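Long-range contacts in peptidoglycan hydrolase FlgJ (Sphingomonas sp. A1, PDB 2ZYC), which probably cuts periplasmic peptidoglycan as a flagellum-specific muramidase, so that the rod can assemble, through the C-terminal glycoside hydrolase family 73 part held in this chain: residues Q30-T35 against N52-I56; A2-D7 against R152-S156; G21-L27 against K115-F121. The protein carries 2 engineered substitutions. All blocks are in the same frame, centred on the assembly; numbering follows the deposited sequence. Where two conformers were deposited one is given.

Interaction 1. Residues Q30-T35 against N52-I56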
loop_
_atom_site.group_PDB
_atom_site.type_symbol
_atom_site.label_atom_id
_atom_site.label_comp_id
_atom_site.label_asym_id
_atom_site.label_seq_id
_atom_site.Cartn_x
_atom_site.Cartn_y
_atom_site.Cartn_z
ATOM N N GLN A 30 -3.247 -1.330 3.358
ATOM C CA GLN A 30 -3.387 -1.351 1.908
ATOM C C GLN A 30 -2.306 -2.206 1.241
ATOM O O GLN A 30 -2.606 -3.020 0.350
ATOM C CB GLN A 30 -3.394 0.058 1.333
ATOM C CG GLN A 30 -3.843 0.068 -0.134
ATOM C CD GLN A 30 -3.732 1.424 -0.777
ATOM O OE1 GLN A 30 -3.269 2.384 -0.158
ATOM N NE2 GLN A 30 -4.160 1.518 -2.037
ATOM N N ALA A 31 -1.067 -2.027 1.689
ATOM C CA ALA A 31 0.067 -2.804 1.182
ATOM C C ALA A 31 -0.115 -4.300 1.479
ATOM O O ALA A 31 0.179 -5.144 0.630
ATOM C CB ALA A 31 1.357 -2.290 1.773
ATOM N N ALA A 32 -0.600 -4.606 2.679
ATOM C CA ALA A 32 -0.913 -5.978 3.089
ATOM C C ALA A 32 -1.972 -6.623 2.189
ATOM O O ALA A 32 -1.826 -7.773 1.771
ATOM C CB ALA A 32 -1.377 -6.009 4.536
ATOM N N LEU A 33 -3.044 -5.888 1.909
ATOM C CA LEU A 33 -4.107 -6.401 1.052
ATOM C C LEU A 33 -3.561 -6.681 -0.351
ATOM O O LEU A 33 -3.849 -7.731 -0.949
ATOM C CB LEU A 33 -5.269 -5.403 0.989
ATOM C CG LEU A 33 -6.465 -5.814 0.112
ATOM C CD1 LEU A 33 -7.069 -7.128 0.609
ATOM C CD2 LEU A 33 -7.510 -4.713 0.110
ATOM N N GLU A 34 -2.758 -5.747 -0.858
ATOM C CA GLU A 34 -2.230 -5.840 -2.221
ATOM C C GLU A 34 -1.267 -7.000 -2.444
ATOM O O GLU A 34 -1.191 -7.546 -3.542
ATOM C CB GLU A 34 -1.566 -4.522 -2.644
ATOM C CG GLU A 34 -2.557 -3.395 -2.916
ATOM C CD GLU A 34 -3.663 -3.804 -3.888
ATOM O OE1 GLU A 34 -3.346 -4.401 -4.939
ATOM O OE2 GLU A 34 -4.847 -3.517 -3.604
ATOM N N THR A 35 -0.546 -7.389 -1.401
ATOM C CA THR A 35 0.539 -8.351 -1.567
ATOM C C THR A 35 0.419 -9.570 -0.657
ATOM O O THR A 35 1.388 -10.305 -0.501
ATOM C CB THR A 35 1.919 -7.702 -1.298
ATOM O OG1 THR A 35 1.970 -7.239 0.055
ATOM C CG2 THR A 35 2.195 -6.557 -2.258
ATOM N N ASN A 52 7.298 -3.127 -5.241
ATOM C CA ASN A 52 6.076 -2.442 -5.664
ATOM C C ASN A 52 4.886 -3.009 -4.894
ATOM O O ASN A 52 4.047 -3.736 -5.439
ATOM C CB ASN A 52 5.897 -2.595 -7.183
ATOM C CG ASN A 52 4.781 -1.722 -7.742
ATOM O OD1 ASN A 52 3.989 -1.140 -6.993
ATOM N ND2 ASN A 52 4.714 -1.635 -9.070
ATOM N N LEU A 53 4.832 -2.658 -3.610
ATOM C CA LEU A 53 3.824 -3.181 -2.695
ATOM C C LEU A 53 2.403 -2.760 -3.054
ATOM O O LEU A 53 1.449 -3.458 -2.724
ATOM C CB LEU A 53 4.142 -2.767 -1.256
ATOM C CG LEU A 53 5.405 -3.382 -0.644
ATOM C CD1 LEU A 53 5.494 -3.025 0.829
ATOM C CD2 LEU A 53 5.421 -4.893 -0.824
ATOM N N PHE A 54 2.272 -1.629 -3.746
ATOM C CA PHE A 54 0.951 -1.106 -4.110
ATOM C C PHE A 54 0.475 -1.509 -5.514
ATOM O O PHE A 54 -0.587 -1.075 -5.961
ATOM C CB PHE A 54 0.887 0.410 -3.876
ATOM C CG PHE A 54 1.022 0.790 -2.425
ATOM C CD1 PHE A 54 -0.067 0.684 -1.559
ATOM C CD2 PHE A 54 2.246 1.218 -1.914
ATOM C CE1 PHE A 54 0.065 1.020 -0.208
ATOM C CE2 PHE A 54 2.382 1.565 -0.568
ATOM C CZ PHE A 54 1.278 1.464 0.279
ATOM N N ASN A 55 1.258 -2.368 -6.176
ATOM C CA ASN A 55 0.902 -2.925 -7.483
ATOM C C ASN A 55 0.666 -1.832 -8.547
ATOM O O ASN A 55 -0.218 -1.957 -9.393
ATOM C CB ASN A 55 -0.324 -3.838 -7.346
ATOM C CG ASN A 55 -0.004 -5.146 -6.658
ATOM O OD1 ASN A 55 1.076 -5.715 -6.849
ATOM N ND2 ASN A 55 -0.952 -5.648 -5.863
ATOM N N ILE A 56 1.474 -0.779 -8.483
ATOM C CA ILE A 56 1.313 0.379 -9.369
ATOM C C ILE A 56 1.828 0.087 -10.777
ATOM O O ILE A 56 2.990 -0.279 -10.964
ATOM C CB ILE A 56 1.992 1.648 -8.815
ATOM C CG1 ILE A 56 1.534 1.961 -7.380
ATOM C CG2 ILE A 56 1.741 2.851 -9.753
ATOM C CD1 ILE A 56 0.027 2.121 -7.202
#
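The side-chain amide of Asn-55 grips Glu-34 twice through one nitrogen. ND2 donates to Glu-34 OE1 at 2.9 Å in a fairly straight bond (162° at the hydrogen), meeting the anti lone pair of that oxygen. The same ND2 donates to the backbone Glu-34 O at 3.0 Å, more bent and from above the carbonyl plane. Both acceptors lie near the amide plane of Asn-55, which fixes its rotation, and the carboxylate stands almost perpendicular to it (84°). Glu-34 curls back at chi2 (-52°) to bring OE1 there, while OE2 is held by Tyr-136. The loop side is a type I turn from Asn-52 to Asn-55; Asn-52 braces it, OD1 accepting from Ile-56 N and ND2 donating to Ile-56 O. Beside the polar grip, Leu-53 O is buried without a polar partner, with Glu-34 CB and Thr-35 CG2 against it. Thr-35 OG1 turns inward, bonded to Ala-31 O, which leaves CG2 to touch Leu-53 CD2 at 3.9 Å. Farther out, the Phe-54 ring meets Gln-30 and Ala-31: Gln-30 CB lies at the ring edge, its OE1 is 3.6 Å from Phe-54 CE1, and Ala-31 CB packs on Phe-54 CZ at 4.0 Å. Tyr-99 stacks on this ring, and Phe-96 meets it edge-to-face. A glutamate near the end of a central helix, tied to a loop that leads toward a two-stranded antiparallel sheet, is consistent with the lysozyme-clan fold.

Interaction 2. Residues A2-D7 against R152-S156. Engineered in segment 2-7: Ala-2 (natural residue Pro). With PO4 (phosphate ion), chain B.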
loop_
_atom_site.group_PDB
_atom_site.type_symbol
_atom_site.label_atom_id
_atom_site.label_comp_id
_atom_site.label_asym_id
_atom_site.label_seq_id
_atom_site.Cartn_x
_atom_site.Cartn_y
_atom_site.Cartn_z
ATOM N N ALA A 2 3.893 -12.677 8.530
ATOM C CA ALA A 2 3.384 -11.301 8.263
ATOM C C ALA A 2 3.960 -10.236 9.202
ATOM O O ALA A 2 3.947 -9.057 8.861
ATOM C CB ALA A 2 1.858 -11.283 8.299
ATOM N N GLN A 3 4.477 -10.635 10.370
ATOM C CA GLN A 3 5.002 -9.641 11.320
ATOM C C GLN A 3 6.148 -8.804 10.762
ATOM O O GLN A 3 6.186 -7.578 10.956
ATOM C CB GLN A 3 5.392 -10.269 12.672
ATOM C CG GLN A 3 5.763 -9.222 13.750
ATOM C CD GLN A 3 4.585 -8.353 14.152
ATOM O OE1 GLN A 3 3.493 -8.862 14.410
ATOM N NE2 GLN A 3 4.798 -7.037 14.208
ATOM N N ALA A 4 7.076 -9.456 10.061
ATOM C CA ALA A 4 8.220 -8.754 9.487
ATOM C C ALA A 4 7.778 -7.776 8.412
ATOM O O ALA A 4 8.389 -6.717 8.254
ATOM C CB ALA A 4 9.236 -9.735 8.924
ATOM N N PHE A 5 6.721 -8.133 7.686
ATOM C CA PHE A 5 6.133 -7.227 6.684
ATOM C C PHE A 5 5.670 -5.926 7.332
ATOM O O PHE A 5 6.031 -4.834 6.877
ATOM C CB PHE A 5 4.967 -7.887 5.952
ATOM C CG PHE A 5 4.333 -6.997 4.919
ATOM C CD1 PHE A 5 4.946 -6.797 3.686
ATOM C CD2 PHE A 5 3.140 -6.344 5.192
ATOM C CE1 PHE A 5 4.360 -5.962 2.720
ATOM C CE2 PHE A 5 2.548 -5.514 4.240
ATOM C CZ PHE A 5 3.165 -5.328 2.999
ATOM N N VAL A 6 4.877 -6.060 8.395
ATOM C CA VAL A 6 4.405 -4.926 9.202
ATOM C C VAL A 6 5.576 -4.119 9.782
ATOM O O VAL A 6 5.614 -2.896 9.642
ATOM C CB VAL A 6 3.451 -5.407 10.324
ATOM C CG1 VAL A 6 3.119 -4.271 11.286
ATOM C CG2 VAL A 6 2.174 -5.987 9.721
ATOM N N ASP A 7 6.532 -4.805 10.415
ATOM C CA ASP A 7 7.702 -4.147 11.004
ATOM C C ASP A 7 8.477 -3.332 9.965
ATOM O O ASP A 7 8.909 -2.208 10.243
ATOM C CB ASP A 7 8.650 -5.169 11.654
ATOM C CG ASP A 7 8.031 -5.895 12.850
ATOM O OD1 ASP A 7 7.002 -5.436 13.396
ATOM O OD2 ASP A 7 8.566 -6.965 13.228
ATOM N N ARG A 152 -0.704 -7.203 15.103
ATOM C CA ARG A 152 0.620 -7.030 14.509
ATOM C C ARG A 152 1.189 -5.628 14.749
ATOM O O ARG A 152 2.388 -5.475 14.965
ATOM C CB ARG A 152 0.599 -7.375 13.019
ATOM C CG ARG A 152 0.434 -8.872 12.793
ATOM C CD ARG A 152 0.198 -9.212 11.340
ATOM N NE ARG A 152 -0.007 -10.653 11.199
ATOM C CZ ARG A 152 -0.863 -11.216 10.352
ATOM N NH1 ARG A 152 -1.616 -10.469 9.554
ATOM N NH2 ARG A 152 -0.970 -12.535 10.315
ATOM N N LEU A 153 0.330 -4.613 14.730
ATOM C CA LEU A 153 0.790 -3.255 15.041
ATOM C C LEU A 153 1.266 -3.156 16.491
ATOM O O LEU A 153 2.301 -2.554 16.763
ATOM C CB LEU A 153 -0.290 -2.210 14.745
ATOM C CG LEU A 153 -0.705 -2.004 13.278
ATOM C CD1 LEU A 153 -1.975 -1.158 13.206
ATOM C CD2 LEU A 153 0.416 -1.380 12.457
ATOM N N MET A 154 0.507 -3.750 17.411
ATOM C CA MET A 154 0.887 -3.792 18.825
ATOM C C MET A 154 2.222 -4.510 19.011
ATOM O O MET A 154 3.124 -4.015 19.694
ATOM C CB MET A 154 -0.196 -4.492 19.644
ATOM C CG MET A 154 -1.476 -3.694 19.781
ATOM S SD MET A 154 -2.766 -4.670 20.560
ATOM C CE MET A 154 -1.986 -5.148 22.106
ATOM N N ALA A 155 2.346 -5.683 18.385
ATOM C CA ALA A 155 3.586 -6.458 18.441
ATOM C C ALA A 155 4.776 -5.683 17.889
ATOM O O ALA A 155 5.888 -5.854 18.370
ATOM C CB ALA A 155 3.434 -7.788 17.697
ATOM N N SER A 156 4.532 -4.814 16.908
ATOM C CA SER A 156 5.594 -4.055 16.252
ATOM C C SER A 156 6.166 -2.942 17.140
ATOM O O SER A 156 7.334 -2.576 17.014
ATOM C CB SER A 156 5.070 -3.462 14.939
ATOM O OG SER A 156 6.088 -2.782 14.234
HETATM P P PO4 B . 2.594 -13.544 11.816
HETATM O O1 PO4 B . 1.938 -12.410 12.572
HETATM O O2 PO4 B . 2.522 -14.792 12.668
HETATM O O3 PO4 B . 1.831 -13.790 10.536
HETATM O O4 PO4 B . 4.035 -13.224 11.488
#
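Ala-2, an engineered residue, lays its CB over the centre of the Arg-152 guanidinium, 3.4 Å from Arg-152 CZ. Its N bonds the phosphate, probably a guest from the crystallisation liquor, and Gln-3 N joins it, donating to PO4 O4 at 2.9 Å at the start of helix 3-20. Arg-152, extended from CG to NE, completes the grip at the guanidinium edge: NE gives PO4 O1 a fairly straight bond of 3.0 Å, while the one from NH2 to O3 is weak. Gln-3 bends at chi2 (66°), bringing its amide back over helix 147-156. NE2 donates to Arg-152 O at 3.0 Å, nearly straight at 170°, and its second hydrogen goes to Asp-7 OD1 at 2.8 Å, one turn later in its own helix; Gln-3 OE1 rests on Ala-155 CB. Val-6 supplies the apolar centre, with CG2 on Arg-152 CB at 3.9 Å and CG1 near Leu-153 CD2. Asp-7 OD1 also accepts from Ser-156 OG at 2.9 Å, so Gln-3 NE2 and Ser-156 OG reach this one oxygen from opposite faces of the carboxylate plane. The axes of the short segments 3-7 and 152-156 pass 9.4 Å apart at a signed crossing angle of -66°, at the surface of the domain. Trp-37 lines the junction from a loop, in cation-pi contact with Arg-152 and touching Ala-2 and Val-6, while Leu-153 reaches His-25 on helix 24-35.

Interaction 3. Residues G21-L27 against K115-F121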
loop_
_atom_site.group_PDB
_atom_site.type_symbol
_atom_site.label_atom_id
_atom_site.label_comp_id
_atom_site.label_asym_id
_atom_site.label_seq_id
_atom_site.Cartn_x
_atom_site.Cartn_y
_atom_site.Cartn_z
ATOM N N GLY A 21 -1.665 12.880 5.025
ATOM C CA GLY A 21 -2.644 13.272 6.034
ATOM C C GLY A 21 -3.651 12.191 6.409
ATOM O O GLY A 21 -4.845 12.468 6.543
ATOM N N VAL A 22 -3.162 10.960 6.571
ATOM C CA VAL A 22 -3.990 9.815 6.981
ATOM C C VAL A 22 -3.192 8.965 7.987
ATOM O O VAL A 22 -1.969 9.096 8.068
ATOM C CB VAL A 22 -4.440 8.932 5.766
ATOM C CG1 VAL A 22 -5.207 9.745 4.700
ATOM C CG2 VAL A 22 -3.256 8.212 5.138
ATOM N N PRO A 23 -3.871 8.116 8.780
ATOM C CA PRO A 23 -3.114 7.262 9.720
ATOM C C PRO A 23 -2.199 6.248 9.017
ATOM O O PRO A 23 -2.571 5.690 7.983
ATOM C CB PRO A 23 -4.212 6.545 10.515
ATOM C CG PRO A 23 -5.438 7.390 10.312
ATOM C CD PRO A 23 -5.325 7.926 8.928
ATOM N N ALA A 24 -1.011 6.032 9.584
ATOM C CA ALA A 24 -0.013 5.127 9.013
ATOM C C ALA A 24 -0.540 3.714 8.747
ATOM O O ALA A 24 -0.229 3.118 7.714
ATOM C CB ALA A 24 1.235 5.078 9.892
ATOM N N HIS A 25 -1.353 3.186 9.661
ATOM C CA HIS A 25 -1.833 1.814 9.500
ATOM C C HIS A 25 -2.781 1.642 8.312
ATOM O O HIS A 25 -2.967 0.518 7.835
ATOM C CB HIS A 25 -2.431 1.263 10.803
ATOM C CG HIS A 25 -3.814 1.743 11.112
ATOM N ND1 HIS A 25 -4.091 3.043 11.479
ATOM C CD2 HIS A 25 -4.991 1.076 11.175
ATOM C CE1 HIS A 25 -5.383 3.160 11.726
ATOM N NE2 HIS A 25 -5.952 1.983 11.546
ATOM N N PHE A 26 -3.374 2.742 7.835
ATOM C CA PHE A 26 -4.187 2.674 6.599
ATOM C C PHE A 26 -3.313 2.212 5.428
ATOM O O PHE A 26 -3.747 1.404 4.596
ATOM C CB PHE A 26 -4.812 4.031 6.239
ATOM C CG PHE A 26 -6.007 4.418 7.081
ATOM C CD1 PHE A 26 -6.292 3.781 8.285
ATOM C CD2 PHE A 26 -6.837 5.460 6.666
ATOM C CE1 PHE A 26 -7.398 4.155 9.052
ATOM C CE2 PHE A 26 -7.933 5.850 7.437
ATOM C CZ PHE A 26 -8.206 5.192 8.634
ATOM N N LEU A 27 -2.088 2.726 5.375
ATOM C CA LEU A 27 -1.155 2.401 4.295
ATOM C C LEU A 27 -0.534 1.014 4.458
ATOM O O LEU A 27 -0.296 0.315 3.468
ATOM C CB LEU A 27 -0.072 3.480 4.172
ATOM C CG LEU A 27 -0.575 4.890 3.828
ATOM C CD1 LEU A 27 0.593 5.841 3.711
ATOM C CD2 LEU A 27 -1.401 4.904 2.540
ATOM N N LYS A 115 -8.661 11.825 5.747
ATOM C CA LYS A 115 -9.589 10.743 6.087
ATOM C C LYS A 115 -9.030 9.958 7.274
ATOM O O LYS A 115 -7.847 9.626 7.306
ATOM C CB LYS A 115 -9.856 9.831 4.886
ATOM C CG LYS A 115 -10.558 10.519 3.706
ATOM C CD LYS A 115 -11.978 10.977 4.056
ATOM C CE LYS A 115 -12.675 11.694 2.890
ATOM N NZ LYS A 115 -12.044 12.998 2.532
ATOM N N THR A 116 -9.876 9.693 8.264
ATOM C CA THR A 116 -9.439 8.968 9.457
ATOM C C THR A 116 -10.303 7.739 9.693
ATOM O O THR A 116 -10.194 7.102 10.733
ATOM C CB THR A 116 -9.462 9.845 10.731
ATOM O OG1 THR A 116 -10.779 10.377 10.911
ATOM C CG2 THR A 116 -8.439 10.977 10.641
ATOM N N ASP A 117 -11.164 7.434 8.726
ATOM C CA ASP A 117 -11.975 6.222 8.739
ATOM C C ASP A 117 -11.518 5.338 7.580
ATOM O O ASP A 117 -11.352 5.821 6.458
ATOM C CB ASP A 117 -13.463 6.574 8.608
ATOM C CG ASP A 117 -14.336 5.357 8.396
ATOM O OD1 ASP A 117 -14.577 4.609 9.366
ATOM O OD2 ASP A 117 -14.778 5.139 7.251
ATOM N N GLY A 118 -11.300 4.056 7.859
ATOM C CA GLY A 118 -10.804 3.119 6.844
ATOM C C GLY A 118 -11.637 3.074 5.579
ATOM O O GLY A 118 -11.098 3.137 4.472
ATOM N N HIS A 119 -12.953 2.970 5.736
ATOM C CA HIS A 119 -13.835 2.855 4.576
ATOM C C HIS A 119 -13.844 4.140 3.749
ATOM O O HIS A 119 -13.800 4.080 2.519
ATOM C CB HIS A 119 -15.256 2.453 4.987
ATOM C CG HIS A 119 -16.053 1.853 3.873
ATOM N ND1 HIS A 119 -16.793 2.613 2.992
ATOM C CD2 HIS A 119 -16.211 0.565 3.482
ATOM C CE1 HIS A 119 -17.382 1.819 2.116
ATOM N NE2 HIS A 119 -17.040 0.572 2.388
ATOM N N ALA A 120 -13.887 5.293 4.428
ATOM C CA ALA A 120 -13.837 6.601 3.763
ATOM C C ALA A 120 -12.549 6.739 2.944
ATOM O O ALA A 120 -12.567 7.210 1.792
ATOM C CB ALA A 120 -13.924 7.726 4.796
ATOM N N PHE A 121 -11.442 6.320 3.557
ATOM C CA PHE A 121 -10.128 6.336 2.921
ATOM C C PHE A 121 -10.134 5.463 1.663
ATOM O O PHE A 121 -9.714 5.892 0.592
ATOM C CB PHE A 121 -9.063 5.874 3.933
ATOM C CG PHE A 121 -7.728 5.544 3.324
ATOM C CD1 PHE A 121 -6.880 6.555 2.879
ATOM C CD2 PHE A 121 -7.309 4.216 3.220
ATOM C CE1 PHE A 121 -5.635 6.246 2.316
ATOM C CE2 PHE A 121 -6.069 3.897 2.667
ATOM C CZ PHE A 121 -5.229 4.922 2.207
HETATM O O HOH W 1 -6.111 11.972 8.567
#
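Phe-26 drives its side chain between Phe-121 and the loop that starts helix 118-127. From the beginning, CB sits over the face of the Phe-121 ring, 4.0 Å from its centroid, in a CH-pi contact. CG is set anti to the carbonyl carbon (chi1 -76°), which sends the ring along Phe-121 toward the 115-118 turn. CD2 presses on Phe-121 CG and CB, 3.5 Å from each; the two rings are tilted 44° to one another, their side chains sliding past in opposite directions. On the other flank CD1 lies over the imidazole of the preceding His-25. Farther out CE2 touches the Asp-117 carbonyl group, and CE1 faces Gly-118, whose CA lies over the ring at 4.2 Å from its centroid. At the tip, Phe-26 CZ is 3.4 Å from Gly-118 N and 3.5 Å from Thr-116 O, which comes to the ring edge near its plane. Pro-23 CD covers the opposite ring face from Gly-118 CA, so the phenyl is sandwiched. Pro-23 CD also meets Lys-115 O at 3.4 Å, and Val-22 CG1 rests against that carbonyl as well as Phe-121 CD1. Leu-27 CD2 closes the far end of the Phe-121 ring, touching CZ at 3.8 Å. No hydrogen bond links the two segments directly. Asp-117 is instead the N-cap of helix 118-127, its OD2 accepting from Ala-120 N in a capping bond, right beside the backbone that Phe-26 touches. The contact joins the starts of helices 24-35 and 118-127. Ile-144 of helix 136-145 flanks Phe-26, Tyr-99 of helix 92-105 touches Leu-27 and Phe-121, and helix 3-20 packs on Leu-27.

In the fold
From the N terminus the chain runs into helix 3-20, whose first turns meet the last helix in interaction 2, closing the longest of the three loops. Within that loop interaction 3 brings the start of helix 24-35 against 115-121, and within that in turn interaction 1 folds residues 52-56 back onto the other end of the same helix. The loops therefore nest and none cross. Helix 24-35 is the common member of interactions 1 and 3, where Phe-54 touches Leu-27. Phe-5 carries interaction 2 inward onto Ala-31, Thr-35 and Leu-53, and Leu-153 meets His-25, so both terminal helices pack against that central helix.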